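Local coordinates for protein replicative DNA helicase (Mycobacterium tuberculosis, PDB 2R5U) that probably unwinds duplex DNA ahead of the replisome as a hexameric, ATP-driven 5'-3' helicase, of which this chain is the N-terminal domain, at residues E151-V155 / A156-D160; Q66-Y69 / D70-D74; A49-L52 / E53-P57; E80-A84 / V85-A89. One frame throughout, in Å; residues are numbered along the deposited sequence.

Contact 1. Residues E151-V155 / A156-D160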
ATOM      1  N   GLU B 151      -1.365  24.172   3.844  1.00 68.28           N
ATOM      2  CA  GLU B 151      -1.672  23.096   2.893  1.00 68.94           C
ATOM      3  C   GLU B 151      -3.087  22.573   3.112  1.00 69.47           C
ATOM      4  O   GLU B 151      -3.886  22.491   2.173  1.00 69.82           O
ATOM      5  CB  GLU B 151      -0.653  21.956   3.002  1.00 68.86           C
ATOM      6  N   GLY B 152      -3.398  22.259   4.366  1.00 69.82           N
ATOM      7  CA  GLY B 152      -4.739  21.842   4.738  1.00 70.23           C
ATOM      8  C   GLY B 152      -5.472  22.768   5.696  1.00 70.26           C
ATOM      9  O   GLY B 152      -6.703  22.700   5.780  1.00 70.65           O
ATOM     10  N   ALA B 153      -4.751  23.637   6.410  1.00 70.25           N
ATOM     11  CA  ALA B 153      -5.397  24.417   7.475  1.00 70.05           C
ATOM     12  C   ALA B 153      -6.448  25.517   7.129  1.00 69.81           C
ATOM     13  O   ALA B 153      -6.953  25.480   6.006  1.00 69.91           O
ATOM     14  CB  ALA B 153      -4.391  24.798   8.642  1.00 70.23           C
ATOM     15  N   ASP B 154      -6.778  26.519   7.960  1.00 69.24           N
ATOM     16  CA  ASP B 154      -5.983  27.664   8.470  1.00 68.51           C
ATOM     17  C   ASP B 154      -4.561  27.630   9.084  1.00 67.60           C
ATOM     18  O   ASP B 154      -4.137  26.667   9.724  1.00 67.58           O
ATOM     19  CB  ASP B 154      -6.979  28.578   9.251  1.00 68.90           C
ATOM     20  CG  ASP B 154      -6.397  29.210  10.509  1.00 69.31           C
ATOM     21  OD1 ASP B 154      -5.447  30.017  10.406  1.00 69.76           O
ATOM     22  OD2 ASP B 154      -6.950  28.944  11.601  1.00 70.19           O
ATOM     23  N   VAL B 155      -3.850  28.736   8.861  1.00 66.16           N
ATOM     24  CA  VAL B 155      -2.478  28.957   9.325  1.00 64.79           C
ATOM     25  C   VAL B 155      -2.286  28.730  10.847  1.00 63.61           C
ATOM     26  O   VAL B 155      -1.160  28.517  11.306  1.00 63.71           O
ATOM     27  CB  VAL B 155      -1.966  30.371   8.837  1.00 64.96           C
ATOM     28  CG1 VAL B 155      -2.849  31.504   9.373  1.00 65.22           C
ATOM     29  CG2 VAL B 155      -0.504  30.617   9.181  1.00 64.68           C
ATOM     30  N   ALA B 156      -3.378  28.744  11.615  1.00 61.98           N
ATOM     31  CA  ALA B 156      -3.316  28.504  13.068  1.00 60.38           C
ATOM     32  C   ALA B 156      -2.862  27.086  13.397  1.00 59.05           C
ATOM     33  O   ALA B 156      -2.117  26.870  14.349  1.00 58.75           O
ATOM     34  CB  ALA B 156      -4.651  28.784  13.723  1.00 60.48           C
ATOM     35  N   GLU B 157      -3.316  26.127  12.602  1.00 57.50           N
ATOM     36  CA  GLU B 157      -2.930  24.734  12.803  1.00 56.15           C
ATOM     37  C   GLU B 157      -1.515  24.462  12.324  1.00 54.60           C
ATOM     38  O   GLU B 157      -0.878  23.516  12.779  1.00 54.38           O
ATOM     39  CB  GLU B 157      -3.947  23.789  12.167  1.00 56.58           C
ATOM     40  CG  GLU B 157      -5.109  23.483  13.108  1.00 57.81           C
ATOM     41  CD  GLU B 157      -6.465  23.681  12.466  1.00 60.79           C
ATOM     42  OE1 GLU B 157      -6.710  23.097  11.380  1.00 62.16           O
ATOM     43  OE2 GLU B 157      -7.290  24.423  13.059  1.00 61.55           O
ATOM     44  N   VAL B 158      -1.025  25.308  11.420  1.00 52.76           N
ATOM     45  CA  VAL B 158       0.380  25.286  11.013  1.00 50.99           C
ATOM     46  C   VAL B 158       1.238  25.716  12.202  1.00 49.40           C
ATOM     47  O   VAL B 158       2.184  25.022  12.578  1.00 48.62           O
ATOM     48  CB  VAL B 158       0.639  26.215   9.795  1.00 51.32           C
ATOM     49  CG1 VAL B 158       2.095  26.162   9.365  1.00 51.03           C
ATOM     50  CG2 VAL B 158      -0.274  25.833   8.639  1.00 51.53           C
ATOM     51  N   VAL B 159       0.867  26.847  12.801  1.00 47.75           N
ATOM     52  CA  VAL B 159       1.565  27.394  13.965  1.00 46.75           C
ATOM     53  C   VAL B 159       1.541  26.402  15.143  1.00 45.90           C
ATOM     54  O   VAL B 159       2.563  26.174  15.805  1.00 45.21           O
ATOM     55  CB  VAL B 159       0.967  28.764  14.393  1.00 46.50           C
ATOM     56  CG1 VAL B 159       1.512  29.187  15.751  1.00 46.96           C
ATOM     57  CG2 VAL B 159       1.253  29.829  13.340  1.00 46.53           C
ATOM     58  N   ASP B 160       0.377  25.803  15.381  1.00 45.04           N
ATOM     59  CA  ASP B 160       0.248  24.791  16.423  1.00 44.81           C
ATOM     60  C   ASP B 160       1.147  23.559  16.197  1.00 44.43           C
ATOM     61  O   ASP B 160       1.699  23.027  17.159  1.00 43.54           O
ATOM     62  CB  ASP B 160      -1.215  24.375  16.609  1.00 44.90           C
ATOM     63  CG  ASP B 160      -1.410  23.497  17.816  1.00 45.67           C
ATOM     64  OD1 ASP B 160      -1.517  24.022  18.963  1.00 45.77           O
ATOM     65  OD2 ASP B 160      -1.452  22.266  17.608  1.00 46.77           O
TER
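Asp154 swings its carboxylate against Ala156 at the start of helix 155-169, and the backbone amide answers: Ala156 N lies 2.7 Å from Asp154 OD1, with 152° at the hydrogen. The amide meets the flat group from above, 66° out of the carboxylate plane. A first torsion of 142°, between the staggered positions, carries the group to that amide. The main chain of the same residue adds a second bond, from Glu157 N to Asp154 O at 3.0 Å, its donor also well out of the carbonyl plane. One step on, Val155 O receives Val159 N at 3.0 Å and the helical pattern is under way.

Apolar contact comes from Ala153, whose CB faces the first turn and approaches Glu157 CB to 3.7 Å. Val158 turns CG2 toward it, 4.2 Å from Ala153 CB. Leu132, Leu135 and Leu131 of the second subunit pack on Val155, Val158 and Val159, respectively.

Asp154 is thus the N-cap, and its negative charge would suit the positive end of the helix dipole. Glu157 OE2, 4.8 Å from Asp154 OD2, may offset part of that gain by like-charge repulsion.

Contact 2. Residues Q66-Y69 / D70-D74; sequences QNVY and DAILD
Tyr69 and Leu73 meet one turn apart on the alpha-helix 63-77, a helix of the DnaB N-terminal domain, and the contact is its i to i+4 pattern.

Backbone hydrogen bonds come first. Asp70 N, Ala71 N, Ile72 N and Leu73 N bond in order to the O atoms of Gln66, Asn67, Val68 and Tyr69; the last measures 2.9 Å from Leu73 N to Tyr69 O.

The aromatic contact is a CH-pi interaction. Leu73 CG sits over one face of the Tyr69 ring, 4.0 Å from the centroid and 27° off the normal. Leu73 CD1 is closer to the rim, 3.4 Å from Tyr69 CE2. With CG anti to its own N (chi1 -178°), the ring projects outward from the helix with one face turned to Leu73. Asp70 OD1 lies in the ring plane at the edge, 3.8 Å from Tyr69 CD2. Phe60, Leu38 and Met41 also pack around this ring.

Purely aliphatic contact joins Val68 CG1 to Ile72 CD1 at 4.0 Å; Ile72 also packs on Met41 of helix 31-43 and Ile48 of helix 45-52.

A water bridges the polar side: it donates to Asn67 OD1 and to Asp70 OD2, 2.8 Å from each.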
ATOM      1  N   GLN B  66      22.295   3.313  19.982  1.00 26.17           N
ATOM      2  CA  GLN B  66      20.912   3.222  20.474  1.00 26.33           C
ATOM      3  C   GLN B  66      20.492   1.771  20.661  1.00 25.86           C
ATOM      4  O   GLN B  66      19.811   1.448  21.625  1.00 25.61           O
ATOM      5  CB  GLN B  66      19.888   3.923  19.552  1.00 26.90           C
ATOM      6  CG  GLN B  66      18.519   4.130  20.232  1.00 28.27           C
ATOM      7  CD  GLN B  66      18.584   5.125  21.375  1.00 30.76           C
ATOM      8  OE1 GLN B  66      18.291   4.788  22.535  1.00 34.82           O
ATOM      9  NE2 GLN B  66      19.010   6.347  21.072  1.00 27.39           N
ATOM     10  N   ASN B  67      20.875   0.914  19.723  1.00 26.20           N
ATOM     11  CA  ASN B  67      20.532  -0.510  19.768  1.00 26.27           C
ATOM     12  C   ASN B  67      21.123  -1.141  21.033  1.00 25.90           C
ATOM     13  O   ASN B  67      20.442  -1.895  21.743  1.00 24.91           O
ATOM     14  CB  ASN B  67      21.088  -1.266  18.556  1.00 27.30           C
ATOM     15  CG  ASN B  67      20.359  -0.939  17.224  1.00 29.56           C
ATOM     16  OD1 ASN B  67      19.210  -0.488  17.200  1.00 33.29           O
ATOM     17  ND2 ASN B  67      21.035  -1.219  16.117  1.00 31.68           N
ATOM     18  N   VAL B  68      22.395  -0.839  21.300  1.00 24.54           N
ATOM     19  CA  VAL B  68      23.073  -1.399  22.471  1.00 24.09           C
ATOM     20  C   VAL B  68      22.373  -0.917  23.737  1.00 24.35           C
ATOM     21  O   VAL B  68      22.028  -1.728  24.605  1.00 23.98           O
ATOM     22  CB  VAL B  68      24.566  -1.051  22.509  1.00 24.19           C
ATOM     23  CG1 VAL B  68      25.212  -1.560  23.838  1.00 23.56           C
ATOM     24  CG2 VAL B  68      25.257  -1.668  21.302  1.00 22.89           C
ATOM     25  N   TYR B  69      22.149   0.394  23.818  1.00 24.82           N
ATOM     26  CA  TYR B  69      21.471   1.000  24.953  1.00 25.55           C
ATOM     27  C   TYR B  69      20.097   0.374  25.219  1.00 26.26           C
ATOM     28  O   TYR B  69      19.768   0.051  26.369  1.00 25.68           O
ATOM     29  CB  TYR B  69      21.346   2.511  24.741  1.00 26.06           C
ATOM     30  CG  TYR B  69      20.694   3.255  25.892  1.00 27.97           C
ATOM     31  CD1 TYR B  69      21.442   3.664  26.987  1.00 28.64           C
ATOM     32  CD2 TYR B  69      19.321   3.549  25.874  1.00 29.53           C
ATOM     33  CE1 TYR B  69      20.859   4.341  28.034  1.00 30.30           C
ATOM     34  CE2 TYR B  69      18.719   4.239  26.921  1.00 31.31           C
ATOM     35  CZ  TYR B  69      19.503   4.624  27.998  1.00 30.33           C
ATOM     36  OH  TYR B  69      18.956   5.308  29.040  1.00 30.67           O
ATOM     37  N   ASP B  70      19.305   0.218  24.155  1.00 26.27           N
ATOM     38  CA  ASP B  70      17.946  -0.355  24.258  1.00 27.08           C
ATOM     39  C   ASP B  70      17.991  -1.804  24.765  1.00 26.60           C
ATOM     40  O   ASP B  70      17.155  -2.201  25.582  1.00 26.05           O
ATOM     41  CB  ASP B  70      17.202  -0.304  22.907  1.00 27.56           C
ATOM     42  CG  ASP B  70      16.963   1.121  22.395  1.00 30.37           C
ATOM     43  OD1 ASP B  70      17.192   2.117  23.137  1.00 31.87           O
ATOM     44  OD2 ASP B  70      16.557   1.246  21.207  1.00 32.63           O
ATOM     45  N   ALA B  71      18.975  -2.576  24.292  1.00 25.64           N
ATOM     46  CA  ALA B  71      19.170  -3.949  24.761  1.00 26.32           C
ATOM     47  C   ALA B  71      19.516  -4.002  26.272  1.00 26.43           C
ATOM     48  O   ALA B  71      18.946  -4.812  27.015  1.00 26.68           O
ATOM     49  CB  ALA B  71      20.238  -4.658  23.931  1.00 25.25           C
ATOM     50  N   ILE B  72      20.412  -3.127  26.722  1.00 26.09           N
ATOM     51  CA  ILE B  72      20.740  -3.028  28.163  1.00 25.97           C
ATOM     52  C   ILE B  72      19.486  -2.662  28.992  1.00 26.84           C
ATOM     53  O   ILE B  72      19.190  -3.288  30.016  1.00 25.47           O
ATOM     54  CB  ILE B  72      21.873  -2.016  28.427  1.00 26.11           C
ATOM     55  CG1 ILE B  72      23.161  -2.397  27.656  1.00 24.57           C
ATOM     56  CG2 ILE B  72      22.161  -1.909  29.918  1.00 25.89           C
ATOM     57  CD1 ILE B  72      24.245  -1.268  27.691  1.00 25.79           C
ATOM     58  N   LEU B  73      18.752  -1.648  28.553  1.00 27.55           N
ATOM     59  CA  LEU B  73      17.546  -1.242  29.259  1.00 30.02           C
ATOM     60  C   LEU B  73      16.511  -2.365  29.283  1.00 30.53           C
ATOM     61  O   LEU B  73      15.816  -2.537  30.282  1.00 30.76           O
ATOM     62  CB  LEU B  73      16.938   0.017  28.645  1.00 30.36           C
ATOM     63  CG  LEU B  73      17.642   1.362  28.817  1.00 33.59           C
ATOM     64  CD1 LEU B  73      16.541   2.409  28.863  1.00 36.03           C
ATOM     65  CD2 LEU B  73      18.547   1.475  30.051  1.00 36.31           C
ATOM     66  N   ASP B  74      16.398  -3.113  28.180  1.00 31.06           N
ATOM     67  CA  ASP B  74      15.499  -4.288  28.129  1.00 32.46           C
ATOM     68  C   ASP B  74      15.792  -5.284  29.246  1.00 31.46           C
ATOM     69  O   ASP B  74      14.877  -5.737  29.950  1.00 32.06           O
ATOM     70  CB  ASP B  74      15.608  -5.017  26.793  1.00 33.28           C
ATOM     71  CG  ASP B  74      14.336  -4.956  25.997  1.00 39.01           C
ATOM     72  OD1 ASP B  74      14.116  -3.932  25.303  1.00 43.99           O
ATOM     73  OD2 ASP B  74      13.550  -5.943  26.073  1.00 42.60           O
TER
HETATM   74  O   HOH W   1      17.156  -0.526  19.147  1.00 48.31           O

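Contact 3. Residues A49-L52 / E53-P57; sequences ADVL and ERLRP
The guanidinium of Arg54 meets Asp50 edge-on: Asp50 O lies in its plane, only 5° out, and takes a hydrogen bond from Arg54 NH1 at 2.7 Å. That bond is bent, 133° at the hydrogen, and its donor comes from above the carbonyl plane. The carboxylate of Asp50 lies almost parallel to the guanidinium, the planes 14° apart and the two side chains running side by side in the same direction. Arg54 NH1 also makes a salt bridge to Asp50 OD1, long at 3.4 Å and with only a weak hydrogen bond, so the same nitrogen reaches both the main chain and the side chain of Asp50. The second flat group, the guanidinium of Arg56, has Arg54 C over one face, offset toward the rim, and Leu52 O at its edge; the angle there is too poor for a hydrogen bond.

The backbone bonds belong to the last turn of helix 45-52 and the residues after it. Val51 O accepts two amides: Leu55 N at 3.0 Å, nearly in line with the carbonyl, and Arg54 N at 2.9 Å, which stands well above the carbonyl plane. Glu53 N has weaker support, with long bonds to Ala49 O and Asp50 O, both 3.4 Å away.

On the apolar side, Val51 CG1 touches Leu55 CD1 at 3.8 Å. Leu55 continues inward onto Val126 and Ala127 of helix 119-147, and onto Tyr69 of helix 63-77, which ties this helix end into the core of the domain.

Chemically, a cationic side chain bonded to a carbonyl of the last turn would be favourable at the negative end of the helix dipole, and the Asp50 carboxylate would add to the attraction, though weakly at this distance.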
ATOM      1  N   ALA B  49      21.724   2.718  36.327  1.00 25.01           N
ATOM      2  CA  ALA B  49      20.783   3.565  37.090  1.00 25.94           C
ATOM      3  C   ALA B  49      21.131   5.029  36.962  1.00 26.88           C
ATOM      4  O   ALA B  49      20.256   5.861  36.743  1.00 27.43           O
ATOM      5  CB  ALA B  49      20.751   3.151  38.578  1.00 25.62           C
ATOM      6  N   ASP B  50      22.417   5.344  37.080  1.00 28.23           N
ATOM      7  CA  ASP B  50      22.897   6.720  36.891  1.00 29.70           C
ATOM      8  C   ASP B  50      22.573   7.312  35.508  1.00 29.03           C
ATOM      9  O   ASP B  50      22.128   8.466  35.394  1.00 28.20           O
ATOM     10  CB  ASP B  50      24.398   6.749  37.077  1.00 30.97           C
ATOM     11  CG  ASP B  50      24.791   7.395  38.347  1.00 37.09           C
ATOM     12  OD1 ASP B  50      25.237   8.567  38.265  1.00 43.35           O
ATOM     13  OD2 ASP B  50      24.630   6.756  39.418  1.00 41.19           O
ATOM     14  N   VAL B  51      22.812   6.508  34.481  1.00 28.41           N
ATOM     15  CA  VAL B  51      22.612   6.884  33.089  1.00 28.58           C
ATOM     16  C   VAL B  51      21.126   7.150  32.794  1.00 28.71           C
ATOM     17  O   VAL B  51      20.771   8.134  32.115  1.00 27.91           O
ATOM     18  CB  VAL B  51      23.231   5.789  32.159  1.00 28.24           C
ATOM     19  CG1 VAL B  51      22.788   5.950  30.732  1.00 30.14           C
ATOM     20  CG2 VAL B  51      24.772   5.842  32.256  1.00 28.86           C
ATOM     21  N   LEU B  52      20.274   6.272  33.320  1.00 28.95           N
ATOM     22  CA  LEU B  52      18.830   6.382  33.175  1.00 30.35           C
ATOM     23  C   LEU B  52      18.233   7.678  33.721  1.00 31.41           C
ATOM     24  O   LEU B  52      17.239   8.161  33.195  1.00 30.88           O
ATOM     25  CB  LEU B  52      18.127   5.177  33.798  1.00 30.22           C
ATOM     26  CG  LEU B  52      17.892   4.029  32.832  1.00 31.34           C
ATOM     27  CD1 LEU B  52      17.194   2.890  33.551  1.00 33.24           C
ATOM     28  CD2 LEU B  52      16.996   4.543  31.722  1.00 34.02           C
ATOM     29  N   GLU B  53      18.840   8.229  34.770  1.00 32.94           N
ATOM     30  CA  GLU B  53      18.467   9.550  35.293  1.00 34.58           C
ATOM     31  C   GLU B  53      18.544  10.645  34.236  1.00 34.58           C
ATOM     32  O   GLU B  53      17.812  11.641  34.301  1.00 33.93           O
ATOM     33  CB  GLU B  53      19.411   9.964  36.412  1.00 35.61           C
ATOM     34  CG  GLU B  53      19.699   8.868  37.397  1.00 39.41           C
ATOM     35  CD  GLU B  53      18.916   9.017  38.646  1.00 45.23           C
ATOM     36  OE1 GLU B  53      19.566   9.162  39.712  1.00 48.48           O
ATOM     37  OE2 GLU B  53      17.664   9.013  38.571  1.00 47.02           O
ATOM     38  N   ARG B  54      19.439  10.469  33.278  1.00 34.20           N
ATOM     39  CA  ARG B  54      19.770  11.545  32.358  1.00 35.42           C
ATOM     40  C   ARG B  54      19.289  11.334  30.928  1.00 35.34           C
ATOM     41  O   ARG B  54      18.956  12.298  30.246  1.00 35.74           O
ATOM     42  CB  ARG B  54      21.275  11.771  32.352  1.00 35.71           C
ATOM     43  CG  ARG B  54      21.814  12.433  33.585  1.00 37.62           C
ATOM     44  CD  ARG B  54      23.194  11.913  33.818  1.00 39.76           C
ATOM     45  NE  ARG B  54      23.867  12.463  34.996  1.00 42.19           N
ATOM     46  CZ  ARG B  54      23.957  11.840  36.172  1.00 42.64           C
ATOM     47  NH1 ARG B  54      23.379  10.659  36.363  1.00 38.88           N
ATOM     48  NH2 ARG B  54      24.621  12.406  37.171  1.00 43.22           N
ATOM     49  N   LEU B  55      19.270  10.087  30.475  1.00 35.33           N
ATOM     50  CA  LEU B  55      18.976   9.787  29.086  1.00 36.45           C
ATOM     51  C   LEU B  55      17.555   9.306  28.843  1.00 37.59           C
ATOM     52  O   LEU B  55      16.927   8.692  29.708  1.00 37.79           O
ATOM     53  CB  LEU B  55      19.976   8.765  28.513  1.00 36.29           C
ATOM     54  CG  LEU B  55      21.445   9.192  28.496  1.00 34.95           C
ATOM     55  CD1 LEU B  55      22.277   8.225  27.708  1.00 32.91           C
ATOM     56  CD2 LEU B  55      21.596  10.606  27.948  1.00 34.75           C
ATOM     57  N   ARG B  56      17.073   9.587  27.634  1.00 38.76           N
ATOM     58  CA  ARG B  56      15.763   9.159  27.157  1.00 39.56           C
ATOM     59  C   ARG B  56      15.997   8.342  25.885  1.00 39.75           C
ATOM     60  O   ARG B  56      17.058   8.491  25.273  1.00 39.45           O
ATOM     61  CB  ARG B  56      14.901  10.389  26.831  1.00 40.01           C
ATOM     62  CG  ARG B  56      15.017  11.587  27.801  1.00 42.37           C
ATOM     63  CD  ARG B  56      14.103  11.470  29.035  1.00 46.75           C
ATOM     64  NE  ARG B  56      14.546  10.459  29.997  1.00 48.34           N
ATOM     65  CZ  ARG B  56      15.100  10.712  31.189  1.00 49.05           C
ATOM     66  NH1 ARG B  56      15.277  11.955  31.625  1.00 49.13           N
ATOM     67  NH2 ARG B  56      15.473   9.698  31.955  1.00 49.25           N
ATOM     68  N   PRO B  57      15.039   7.465  25.489  1.00 39.87           N
ATOM     69  CA  PRO B  57      15.114   6.834  24.153  1.00 39.19           C
ATOM     70  C   PRO B  57      15.367   7.840  23.029  1.00 38.06           C
ATOM     71  O   PRO B  57      14.793   8.929  23.026  1.00 37.82           O
ATOM     72  CB  PRO B  57      13.733   6.174  23.970  1.00 39.47           C
ATOM     73  CG  PRO B  57      12.895   6.601  25.168  1.00 40.70           C
ATOM     74  CD  PRO B  57      13.872   6.983  26.248  1.00 40.35           C
TER

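Contact 4. Residues E80-A84 / V85-A89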
ATOM      1  N   GLU B  80      17.336  -8.603  34.919  1.00 35.62           N
ATOM      2  CA  GLU B  80      18.443  -9.439  34.478  1.00 35.84           C
ATOM      3  C   GLU B  80      19.719  -8.597  34.365  1.00 34.51           C
ATOM      4  O   GLU B  80      19.652  -7.400  34.044  1.00 34.55           O
ATOM      5  CB  GLU B  80      18.090 -10.131  33.151  1.00 35.28           C
ATOM      6  CG  GLU B  80      16.839 -11.044  33.291  1.00 37.14           C
ATOM      7  CD  GLU B  80      16.281 -11.563  31.977  1.00 38.63           C
ATOM      8  OE1 GLU B  80      15.230 -12.249  32.025  1.00 43.43           O
ATOM      9  OE2 GLU B  80      16.865 -11.291  30.896  1.00 41.13           O
ATOM     10  N   PRO B  81      20.889  -9.216  34.622  1.00 33.44           N
ATOM     11  CA  PRO B  81      22.143  -8.483  34.521  1.00 32.74           C
ATOM     12  C   PRO B  81      22.492  -8.184  33.064  1.00 31.99           C
ATOM     13  O   PRO B  81      22.129  -8.953  32.167  1.00 32.78           O
ATOM     14  CB  PRO B  81      23.163  -9.454  35.133  1.00 32.82           C
ATOM     15  CG  PRO B  81      22.617 -10.791  34.839  1.00 32.79           C
ATOM     16  CD  PRO B  81      21.113 -10.630  34.989  1.00 33.75           C
ATOM     17  N   ALA B  82      23.198  -7.085  32.838  1.00 31.33           N
ATOM     18  CA  ALA B  82      23.578  -6.672  31.490  1.00 30.61           C
ATOM     19  C   ALA B  82      25.103  -6.649  31.373  1.00 30.73           C
ATOM     20  O   ALA B  82      25.750  -5.656  31.700  1.00 31.78           O
ATOM     21  CB  ALA B  82      22.970  -5.320  31.172  1.00 30.78           C
ATOM     22  N   ASP B  83      25.680  -7.767  30.955  1.00 29.72           N
ATOM     23  CA  ASP B  83      27.115  -7.843  30.745  1.00 29.41           C
ATOM     24  C   ASP B  83      27.286  -8.188  29.269  1.00 28.79           C
ATOM     25  O   ASP B  83      26.275  -8.303  28.549  1.00 27.85           O
ATOM     26  CB  ASP B  83      27.764  -8.880  31.695  1.00 29.52           C
ATOM     27  CG  ASP B  83      27.099 -10.266  31.615  1.00 31.15           C
ATOM     28  OD1 ASP B  83      26.782 -10.707  30.495  1.00 30.83           O
ATOM     29  OD2 ASP B  83      26.911 -10.916  32.664  1.00 31.90           O
ATOM     30  N   ALA B  84      28.533  -8.361  28.822  1.00 27.61           N
ATOM     31  CA  ALA B  84      28.806  -8.626  27.413  1.00 27.92           C
ATOM     32  C   ALA B  84      28.036  -9.809  26.841  1.00 27.55           C
ATOM     33  O   ALA B  84      27.579  -9.754  25.701  1.00 27.74           O
ATOM     34  CB  ALA B  84      30.295  -8.806  27.176  1.00 28.30           C
ATOM     35  N   VAL B  85      27.907 -10.871  27.632  1.00 27.17           N
ATOM     36  CA  VAL B  85      27.203 -12.097  27.222  1.00 27.63           C
ATOM     37  C   VAL B  85      25.690 -11.916  27.125  1.00 27.06           C
ATOM     38  O   VAL B  85      25.101 -12.252  26.090  1.00 27.26           O
ATOM     39  CB  VAL B  85      27.580 -13.294  28.169  1.00 27.80           C
ATOM     40  CG1 VAL B  85      26.775 -14.571  27.821  1.00 28.01           C
ATOM     41  CG2 VAL B  85      29.102 -13.563  28.070  1.00 28.59           C
ATOM     42  N   THR B  86      25.063 -11.378  28.170  1.00 26.27           N
ATOM     43  CA  THR B  86      23.599 -11.266  28.181  1.00 26.76           C
ATOM     44  C   THR B  86      23.087 -10.199  27.181  1.00 26.29           C
ATOM     45  O   THR B  86      21.997 -10.341  26.607  1.00 26.40           O
ATOM     46  CB  THR B  86      23.027 -10.980  29.573  1.00 26.75           C
ATOM     47  OG1 THR B  86      23.561  -9.732  30.069  1.00 27.69           O
ATOM     48  CG2 THR B  86      23.343 -12.134  30.549  1.00 27.81           C
ATOM     49  N   VAL B  87      23.903  -9.173  26.947  1.00 26.50           N
ATOM     50  CA  VAL B  87      23.574  -8.099  26.003  1.00 25.98           C
ATOM     51  C   VAL B  87      23.741  -8.540  24.534  1.00 25.64           C
ATOM     52  O   VAL B  87      22.886  -8.231  23.705  1.00 26.12           O
ATOM     53  CB  VAL B  87      24.358  -6.787  26.304  1.00 25.55           C
ATOM     54  CG1 VAL B  87      24.142  -5.731  25.165  1.00 26.26           C
ATOM     55  CG2 VAL B  87      23.932  -6.194  27.630  1.00 27.83           C
ATOM     56  N   ALA B  88      24.831  -9.242  24.210  1.00 26.53           N
ATOM     57  CA  ALA B  88      25.019  -9.823  22.875  1.00 27.01           C
ATOM     58  C   ALA B  88      23.873 -10.765  22.488  1.00 28.09           C
ATOM     59  O   ALA B  88      23.459 -10.817  21.314  1.00 27.14           O
ATOM     60  CB  ALA B  88      26.380 -10.557  22.763  1.00 27.09           C
ATOM     61  N   ALA B  89      23.364 -11.501  23.475  1.00 27.98           N
ATOM     62  CA  ALA B  89      22.245 -12.404  23.251  1.00 28.40           C
ATOM     63  C   ALA B  89      20.925 -11.647  23.072  1.00 28.75           C
ATOM     64  O   ALA B  89      20.099 -12.046  22.254  1.00 28.54           O
ATOM     65  CB  ALA B  89      22.141 -13.429  24.393  1.00 27.70           C
TER
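Thr86 OG1 is gripped twice: it donates to Pro81 O at 2.7 Å and accepts the amide of Asp83 N at 3.0 Å, the latter with 159° at the hydrogen. Having spent its proton on the proline carbonyl, the hydroxyl turns an acceptor to the amide, so both of its roles are filled and its rotation is fixed. The torsion suits this, since OG1 sits between its own N and carbonyl carbon (chi1 60°) and is directed back at the chain that precedes the helix.

Asp83 returns the bond. Its OD1 accepts Thr86 N at 3.0 Å in a nearly straight bond of 170°, met almost along the C-O axis of the carboxylate, and the two side chains cross at about a right angle. The other carboxylate oxygen, OD2, is hydrogen-bonded to Tyr122 OH of the third subunit, which places this aspartate at a subunit interface of the ring and holds its carboxylate at both oxygens.

Regular helical bonding begins at once: Val87 N bonds to Asp83 O at 3.0 Å, and Ala88 N to Ala84 O at 3.2 Å, the second from above the carbonyl plane. On the apolar side, Ala82 CB packs against Val87 CG2 at 3.8 Å. From there, Ala82 reaches Ile72, and Val87 reaches Leu75 and Leu106, so the start of the helix packs on helices 63-77 and 102-111.

Reciprocal bonds between Asp83 at the N-cap and Thr86 three residues on define a capping box, here at the N-terminus of helix 84-93.

Contacts 2, 3 and 4 lie in the compact helical part of this N-terminal domain, while contact 1 lies far out on its helical hairpin, helices 119-147 and 155-169. Contact 2 is the middle piece: its centre is about 12 Å from that of contact 3 and about 10 Å from that of contact 4, and it touches both. Toward contact 3, Tyr69 OH packs on Leu52 CD2 at 3.4 Å; toward contact 4, Ile72 CG2 packs on Ala82 CB at 3.7 Å. Contacts 3 and 4 do not meet. Contacts 1 and 4, with centres about 48 Å apart on opposite sides of the chain's centre, each cap a helix at an interface with another subunit.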